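Local coordinates for protein ofchtiv-allosamidin (PDB 6JMB) that probably hydrolyses chitin as a group IV insect chitinase of glycosyl hydrolase family 18, and binds the inhibitor allosamidin in its active-site cleft, at residues M245-Y250 with E325-K330. Sequence-based numbering, arbitrary orientation.
Sequences MGVPFY and ESMTAK
V247 points from its strand at helix 325-330 and meets two side chains there, M327 and K330. Strand 245-248 and the helix run antiparallel, at 175°, with their axes 10.1 Å apart. No hydrogen bond joins them. V247 CG2 lies 3.6 Å from M327 SD, and the two side chains meet at a slant. The other branch, V247 CG1, packs at 3.9 Å on K330 CD, where the two side chains lie alongside, pointing opposite ways. M327 leaves the helix with CG anti to the backbone N (chi1 -163°). It then bends at chi2 and chi3, which carries its methyl to the strand. That methyl, M327 CE, sits 3.7 Å from P248 O. It also meets the F249 ring obliquely, with CE 3.9 Å from F249 CE1. M245 lies roughly perpendicular to K330, and its CE ends 3.4 Å from K330 O. An alanine in place of V247 would probably open a gap beside M327 SD and K330 CD and let both side chains shift. K330 gives this contact its aliphatic part, while NZ of this buried residue forms a salt bridge with D322 and a hydrogen bond to A207 O. F249 and M327 also touch I367 of helix 362-373. Y250, next along the chain, points away from the helix and touches the bound allosamizoline and the adjoining sugar; its OH is hydrogen-bonded to D194. The strand pairs in parallel with strands 187-190 and 341-345, and helix 324-336 packs on its outer side, as in the TIM barrel of family 18 chitinases.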
loop_
_atom_site.group_PDB
_atom_site.type_symbol
_atom_site.label_atom_id
_atom_site.label_comp_id
_atom_site.label_asym_id
_atom_site.label_seq_id
_atom_site.Cartn_x
_atom_site.Cartn_y
_atom_site.Cartn_z
ATOM N N MET A 245 2.183 -8.068 5.132
ATOM C CA MET A 245 3.185 -7.014 5.209
ATOM C C MET A 245 3.251 -6.247 3.894
ATOM O O MET A 245 3.506 -6.836 2.838
ATOM C CB MET A 245 4.549 -7.615 5.532
ATOM C CG MET A 245 5.569 -6.571 5.933
ATOM S SD MET A 245 7.217 -7.270 6.146
ATOM C CE MET A 245 7.825 -7.186 4.466
ATOM N N GLY A 246 3.042 -4.936 3.965
ATOM C CA GLY A 246 3.082 -4.121 2.765
ATOM C C GLY A 246 4.496 -3.889 2.265
ATOM O O GLY A 246 5.453 -3.787 3.038
ATOM N N VAL A 247 4.618 -3.813 0.940
ATOM C CA VAL A 247 5.857 -3.404 0.272
ATOM C C VAL A 247 5.516 -2.422 -0.837
ATOM O O VAL A 247 4.426 -2.461 -1.424
ATOM C CB VAL A 247 6.627 -4.609 -0.321
ATOM C CG1 VAL A 247 7.005 -5.599 0.776
ATOM C CG2 VAL A 247 5.806 -5.295 -1.417
ATOM N N PRO A 248 6.442 -1.504 -1.133
ATOM C CA PRO A 248 6.175 -0.490 -2.164
ATOM C C PRO A 248 6.778 -0.835 -3.518
ATOM O O PRO A 248 7.915 -1.307 -3.599
ATOM C CB PRO A 248 6.859 0.752 -1.587
ATOM C CG PRO A 248 8.078 0.177 -0.882
ATOM C CD PRO A 248 7.671 -1.200 -0.366
ATOM N N PHE A 249 6.036 -0.565 -4.593
ATOM C CA PHE A 249 6.547 -0.654 -5.955
ATOM C C PHE A 249 6.894 0.726 -6.504
ATOM O O PHE A 249 6.916 0.927 -7.724
ATOM C CB PHE A 249 5.535 -1.342 -6.877
ATOM C CG PHE A 249 5.487 -2.847 -6.756
ATOM C CD1 PHE A 249 6.027 -3.526 -5.666
ATOM C CD2 PHE A 249 4.889 -3.582 -7.764
ATOM C CE1 PHE A 249 5.957 -4.919 -5.590
ATOM C CE2 PHE A 249 4.817 -4.967 -7.698
ATOM C CZ PHE A 249 5.354 -5.641 -6.613
ATOM N N TYR A 250 7.130 1.682 -5.619
ATOM C CA TYR A 250 7.485 3.040 -5.984
ATOM C C TYR A 250 8.558 3.493 -5.010
ATOM O O TYR A 250 8.761 2.887 -3.951
ATOM C CB TYR A 250 6.269 3.984 -5.894
ATOM C CG TYR A 250 5.714 4.051 -4.488
ATOM C CD1 TYR A 250 4.852 3.064 -4.015
ATOM C CD2 TYR A 250 6.070 5.076 -3.625
ATOM C CE1 TYR A 250 4.368 3.094 -2.728
ATOM C CE2 TYR A 250 5.582 5.116 -2.325
ATOM C CZ TYR A 250 4.728 4.117 -1.887
ATOM O OH TYR A 250 4.229 4.132 -0.601
ATOM N N GLU A 325 16.566 -7.070 -5.112
ATOM C CA GLU A 325 17.344 -7.493 -3.954
ATOM C C GLU A 325 16.690 -7.056 -2.647
ATOM O O GLU A 325 16.602 -7.841 -1.697
ATOM C CB GLU A 325 18.772 -6.955 -4.080
ATOM C CG GLU A 325 19.424 -7.304 -5.423
ATOM C CD GLU A 325 19.356 -6.171 -6.451
ATOM O OE1 GLU A 325 18.300 -5.979 -7.104
ATOM O OE2 GLU A 325 20.381 -5.471 -6.616
ATOM N N SER A 326 16.210 -5.812 -2.570
ATOM C CA SER A 326 15.583 -5.372 -1.329
ATOM C C SER A 326 14.215 -6.010 -1.135
ATOM O O SER A 326 13.819 -6.287 -0.001
ATOM C CB SER A 326 15.511 -3.841 -1.258
ATOM O OG SER A 326 14.579 -3.312 -2.192
ATOM N N MET A 327 13.489 -6.260 -2.227
ATOM C CA MET A 327 12.235 -6.999 -2.132
ATOM C C MET A 327 12.478 -8.403 -1.594
ATOM O O MET A 327 11.711 -8.901 -0.765
ATOM C CB MET A 327 11.569 -7.056 -3.511
ATOM C CG MET A 327 10.100 -7.427 -3.502
ATOM S SD MET A 327 9.107 -6.284 -2.526
ATOM C CE MET A 327 9.242 -4.767 -3.471
ATOM N N THR A 328 13.561 -9.047 -2.043
ATOM C CA THR A 328 13.910 -10.372 -1.532
ATOM C C THR A 328 14.126 -10.335 -0.021
ATOM O O THR A 328 13.608 -11.182 0.718
ATOM C CB THR A 328 15.154 -10.901 -2.254
ATOM O OG1 THR A 328 14.853 -11.060 -3.648
ATOM C CG2 THR A 328 15.570 -12.266 -1.687
ATOM N N ALA A 329 14.878 -9.341 0.459
ATOM C CA ALA A 329 15.104 -9.211 1.894
ATOM C C ALA A 329 13.795 -9.007 2.647
ATOM O O ALA A 329 13.607 -9.555 3.739
ATOM C CB ALA A 329 16.088 -8.068 2.179
ATOM N N LYS A 330 12.880 -8.222 2.080
ATOM C CA LYS A 330 11.598 -7.982 2.733
ATOM C C LYS A 330 10.780 -9.264 2.842
ATOM O O LYS A 330 10.187 -9.540 3.890
ATOM C CB LYS A 330 10.823 -6.912 1.962
ATOM C CG LYS A 330 11.253 -5.478 2.299
ATOM C CD LYS A 330 10.707 -4.459 1.298
ATOM C CE LYS A 330 10.911 -3.020 1.771
ATOM N NZ LYS A 330 12.355 -2.617 1.766
#